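Local coordinates for immunogenic protein MPT63/MPB63 (Mycobacterium tuberculosis, PDB 1LMI) that is of unknown function but is a major secreted, immunogenic protein of the bacterium, built as a beta-sandwich, at residues V54-S60 and I95-S101; L9-L13 and G25-S29. One frame throughout, in Å; residues are numbered along the deposited sequence.

Contact 1: V54-S60 and I95-S101; sequences VNAIRGS and IPQGEQS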
# COMPACT_ATOMS: atom_id res chain seq x y z
N VAL A 54 -6.99 4.74 -2.82
CA VAL A 54 -6.76 6.00 -2.11
C VAL A 54 -7.93 6.94 -2.38
O VAL A 54 -8.49 6.98 -3.50
CB VAL A 54 -5.41 6.62 -2.47
CG1 VAL A 54 -5.30 6.94 -3.96
CG2 VAL A 54 -5.23 7.86 -1.60
N ASN A 55 -8.31 7.65 -1.36
CA ASN A 55 -9.48 8.53 -1.34
C ASN A 55 -9.03 9.93 -0.96
O ASN A 55 -8.51 10.10 0.13
CB ASN A 55 -10.48 7.97 -0.32
CG ASN A 55 -11.78 8.73 -0.29
OD1 ASN A 55 -11.98 9.68 -1.05
ND2 ASN A 55 -12.67 8.28 0.59
N ALA A 56 -9.20 10.89 -1.87
CA ALA A 56 -8.77 12.27 -1.57
C ALA A 56 -9.86 12.97 -0.78
O ALA A 56 -10.81 13.55 -1.31
CB ALA A 56 -8.43 12.92 -2.88
N ILE A 57 -9.79 12.91 0.54
CA ILE A 57 -10.90 13.42 1.37
C ILE A 57 -10.80 14.93 1.49
O ILE A 57 -11.82 15.61 1.41
CB ILE A 57 -10.87 12.71 2.72
CG1 ILE A 57 -11.20 11.21 2.57
CG2 ILE A 57 -11.75 13.39 3.75
CD1 ILE A 57 -11.03 10.39 3.84
N ARG A 58 -9.57 15.43 1.67
CA ARG A 58 -9.35 16.87 1.75
C ARG A 58 -8.10 17.18 0.91
O ARG A 58 -7.07 16.56 1.20
CB ARG A 58 -9.17 17.39 3.17
CG ARG A 58 -8.90 18.90 3.22
CD ARG A 58 -8.62 19.35 4.65
NE ARG A 58 -8.59 20.82 4.76
CZ ARG A 58 -7.60 21.55 5.24
NH1 ARG A 58 -6.50 20.95 5.69
NH2 ARG A 58 -7.68 22.88 5.29
N GLY A 59 -8.24 18.07 -0.06
CA GLY A 59 -7.17 18.43 -0.95
C GLY A 59 -6.95 17.43 -2.08
O GLY A 59 -7.54 16.35 -2.09
N SER A 60 -6.08 17.83 -3.01
CA SER A 60 -5.59 16.98 -4.06
C SER A 60 -4.51 16.06 -3.47
O SER A 60 -3.68 16.57 -2.72
CB SER A 60 -4.98 17.78 -5.22
OG SER A 60 -3.96 18.65 -4.73
N ILE A 95 -4.86 13.00 -7.73
CA ILE A 95 -6.33 12.99 -7.88
C ILE A 95 -6.93 14.13 -7.08
O ILE A 95 -6.53 14.42 -5.96
CB ILE A 95 -6.92 11.68 -7.37
CG1 ILE A 95 -6.51 11.39 -5.94
CG2 ILE A 95 -6.54 10.54 -8.32
CD1 ILE A 95 -7.41 10.39 -5.24
N PRO A 96 -7.92 14.81 -7.64
CA PRO A 96 -8.56 15.92 -6.94
C PRO A 96 -9.42 15.45 -5.78
O PRO A 96 -9.85 14.27 -5.72
CB PRO A 96 -9.48 16.53 -8.01
CG PRO A 96 -9.70 15.45 -9.00
CD PRO A 96 -8.51 14.52 -8.96
N GLN A 97 -9.69 16.38 -4.86
CA GLN A 97 -10.54 16.11 -3.72
C GLN A 97 -11.87 15.50 -4.16
O GLN A 97 -12.48 15.99 -5.12
CB GLN A 97 -10.84 17.42 -2.97
CG GLN A 97 -11.62 17.20 -1.69
CD GLN A 97 -11.79 18.48 -0.88
OE1 GLN A 97 -10.79 19.17 -0.65
NE2 GLN A 97 -13.01 18.76 -0.49
N GLY A 98 -12.29 14.47 -3.44
CA GLY A 98 -13.59 13.83 -3.69
C GLY A 98 -13.50 12.64 -4.63
O GLY A 98 -14.47 11.91 -4.73
N GLU A 99 -12.37 12.44 -5.29
CA GLU A 99 -12.16 11.29 -6.18
C GLU A 99 -11.37 10.22 -5.45
O GLU A 99 -10.87 10.43 -4.33
CB GLU A 99 -11.46 11.76 -7.46
CG GLU A 99 -12.32 12.77 -8.21
CD GLU A 99 -11.94 12.92 -9.66
OE1 GLU A 99 -11.01 12.25 -10.17
OE2 GLU A 99 -12.63 13.75 -10.31
N GLN A 100 -11.28 9.08 -6.10
CA GLN A 100 -10.56 7.91 -5.60
C GLN A 100 -9.75 7.30 -6.73
O GLN A 100 -10.05 7.55 -7.91
CB GLN A 100 -11.52 6.87 -4.99
CG GLN A 100 -12.43 7.48 -3.96
CD GLN A 100 -13.02 6.56 -2.94
OE1 GLN A 100 -12.50 5.46 -2.73
NE2 GLN A 100 -14.08 6.98 -2.26
N SER A 101 -8.78 6.47 -6.34
CA SER A 101 -7.96 5.79 -7.34
C SER A 101 -7.65 4.38 -6.86
O SER A 101 -7.26 4.25 -5.69
CB SER A 101 -6.71 6.63 -7.59
OG SER A 101 -5.90 6.15 -8.63
O HOH W 1 -14.66 9.87 -2.86

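Contact 2: L9-L13 and G25-S29; sequences LGSEL and GWKVS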
# COMPACT_ATOMS: atom_id res chain seq x y z
N LEU A 9 -7.42 -5.44 7.26
CA LEU A 9 -7.54 -5.62 5.82
C LEU A 9 -9.00 -5.59 5.43
O LEU A 9 -9.81 -6.24 6.12
CB LEU A 9 -6.89 -6.94 5.40
CG LEU A 9 -5.36 -6.92 5.47
CD1 LEU A 9 -4.81 -8.33 5.68
CD2 LEU A 9 -4.77 -6.26 4.23
N GLY A 10 -9.29 -4.87 4.36
CA GLY A 10 -10.66 -4.64 3.90
C GLY A 10 -11.18 -3.29 4.35
O GLY A 10 -12.20 -2.83 3.79
N SER A 11 -10.55 -2.63 5.32
CA SER A 11 -11.04 -1.36 5.84
C SER A 11 -10.25 -0.17 5.30
O SER A 11 -9.07 -0.27 5.00
CB SER A 11 -10.95 -1.29 7.35
OG SER A 11 -11.86 -2.23 7.93
N GLU A 12 -10.93 0.95 5.19
CA GLU A 12 -10.32 2.23 4.84
C GLU A 12 -9.93 3.00 6.08
O GLU A 12 -10.78 3.23 6.96
CB GLU A 12 -11.29 3.05 3.99
CG GLU A 12 -10.59 4.28 3.39
CD GLU A 12 -11.46 4.83 2.28
OE1 GLU A 12 -11.80 4.03 1.37
OE2 GLU A 12 -11.84 6.03 2.39
N LEU A 13 -8.64 3.35 6.16
CA LEU A 13 -8.11 4.10 7.30
C LEU A 13 -7.87 5.55 6.89
O LEU A 13 -7.37 5.75 5.77
CB LEU A 13 -6.80 3.45 7.78
CG LEU A 13 -6.86 1.94 8.07
CD1 LEU A 13 -5.49 1.36 8.46
CD2 LEU A 13 -7.89 1.67 9.15
N GLY A 25 -7.82 8.81 2.64
CA GLY A 25 -8.27 7.50 3.12
C GLY A 25 -7.54 6.46 2.30
O GLY A 25 -7.45 6.65 1.09
N TRP A 26 -7.02 5.42 2.91
CA TRP A 26 -6.49 4.32 2.13
C TRP A 26 -7.20 3.01 2.57
O TRP A 26 -7.27 2.73 3.76
CB TRP A 26 -5.00 4.12 2.33
CG TRP A 26 -4.01 4.92 1.53
CD1 TRP A 26 -3.32 6.03 1.95
CD2 TRP A 26 -3.61 4.61 0.19
NE1 TRP A 26 -2.50 6.43 0.88
CE2 TRP A 26 -2.67 5.58 -0.18
CE3 TRP A 26 -3.98 3.61 -0.72
CZ2 TRP A 26 -2.07 5.59 -1.44
CZ3 TRP A 26 -3.37 3.63 -1.97
CH2 TRP A 26 -2.44 4.61 -2.31
N LYS A 27 -7.65 2.26 1.57
CA LYS A 27 -8.16 0.91 1.78
C LYS A 27 -7.13 -0.07 1.21
O LYS A 27 -6.67 0.14 0.08
CB LYS A 27 -9.49 0.67 1.09
CG LYS A 27 -10.07 -0.74 1.30
CD LYS A 27 -11.37 -0.90 0.50
CE LYS A 27 -11.77 -2.36 0.40
NZ LYS A 27 -13.16 -2.54 -0.12
N VAL A 28 -6.85 -1.10 1.99
CA VAL A 28 -6.04 -2.22 1.46
C VAL A 28 -6.81 -3.50 1.74
O VAL A 28 -7.37 -3.71 2.85
CB VAL A 28 -4.62 -2.26 2.06
CG1 VAL A 28 -3.84 -3.46 1.54
CG2 VAL A 28 -3.87 -0.99 1.70
N SER A 29 -6.92 -4.33 0.68
CA SER A 29 -7.64 -5.59 0.82
C SER A 29 -7.07 -6.62 -0.15
O SER A 29 -6.26 -6.31 -1.03
CB SER A 29 -9.15 -5.41 0.54
OG SER A 29 -9.31 -4.99 -0.80

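Contact 1: V54-S60 and I95-S101
Val54 and Ser101 form an antiparallel hydrogen-bonded pair. Val54 N gives to Ser101 O at 2.9 Å and Ser101 N gives back to Val54 O. Val54 CG1 lies between its own N and carbonyl carbon (chi1 61°), where it packs against Ser101 CB at 3.9 Å. Ala56 is held by backbone at both ends. Its N bonds to Glu99 O, and its O takes Gly98 N at 2.8 Å. Its methyl points at the other segment, and Ile95 CD1 meets Ala56 CB at 3.6 Å. Gln97 reaches along the 57-59 backbone with an extended chain. Its OE1 accepts Gly59 N at 2.8 Å; the bond is straight at the hydrogen, but the donor is tilted 31° from the amide plane.

On the face opposite Val54 and Ser101, the amides of Asn55 and Gln100 stack with planes 18° apart. Their nitrogens do not bond to each other. A water donates to Asn55 OD1 and Gly98 O and accepts from Gln100 NE2, while Asn55 ND2 is hydrogen-bonded to Glu12 OE2, outside the two segments.

Pro96 to Glu99 is a type II turn with Gly98 at positive phi, closed by Glu99 N to Pro96 O. The arrangement is the end of an antiparallel strand pair at the edge of a beta-sandwich sheet, 100-109 being the outermost strand.

Contact 2: L9-L13 and G25-S29
Lys27 runs out with CG anti to its backbone N (chi1 -179°) and every later torsion extended, which lays its chain beside Gly10. Lys27 CE comes to 3.4 Å from Gly10 O. Glu12 also starts with CG opposite its N (chi1 -170°). Its CG lies against the Trp26 backbone, 3.7 Å from Trp26 O. The extended chain carries the carboxylate past Gly25, with Glu12 OE2 at 3.9 Å from Gly25 CA. Gly25 has no side chain to obstruct it, so OE2 can come close beside it. The chains of Glu12 and Lys27 cross at about a right angle.

The backbone does most of the holding. Leu13 and Trp26 exchange two bonds. Leu13 N meets Trp26 O at 2.8 Å from above the carbonyl plane, and Trp26 N gives to Leu13 O. Further along, Gly10 N gives a nearly straight bond to Val28 O at 2.7 Å. Gly10 has positive phi, and its CA rests on Ser29 CB. On the face towards the sandwich interior, Leu9 CD2 touches Val28 CG1 at 4.0 Å. Trp129 of strand 125-130 packs on both, and on Leu13 and Trp26.

Glu12 OE1 and Lys27 NZ stand 6.9 Å apart, so they make no salt bridge. Glu12 OE2 instead takes a hydrogen bond from Asn55 ND2. Attraction between the two charges is probably modest, and the pairing rests mainly on backbone hydrogen bonds, with one small apolar contact on the interior face.

Contacts 1 and 2 belong to the same four-stranded antiparallel sheet and lie on its two outer strand pairs, 46-56 with 100-109 and 12-17 with 22-33. Strands 22-33 and 46-56 are neighbours, so the contacts meet in the middle. Asn55 N to Gly25 O (2.8 Å) is a probable hydrogen bond, and the Asn55 and Glu12 side chains add a shared polar link. On the other face, Val54 CB packs on Trp26 CH2. Both contacts are partly buried, but contact 1 lies farther from the chain centre, its own centre about 16 Å away against 9 Å. It has more exposed residues and uses a turn, side-chain amides and water. Contact 2 joins hairpin strands beside a core that includes Trp26 and Trp129.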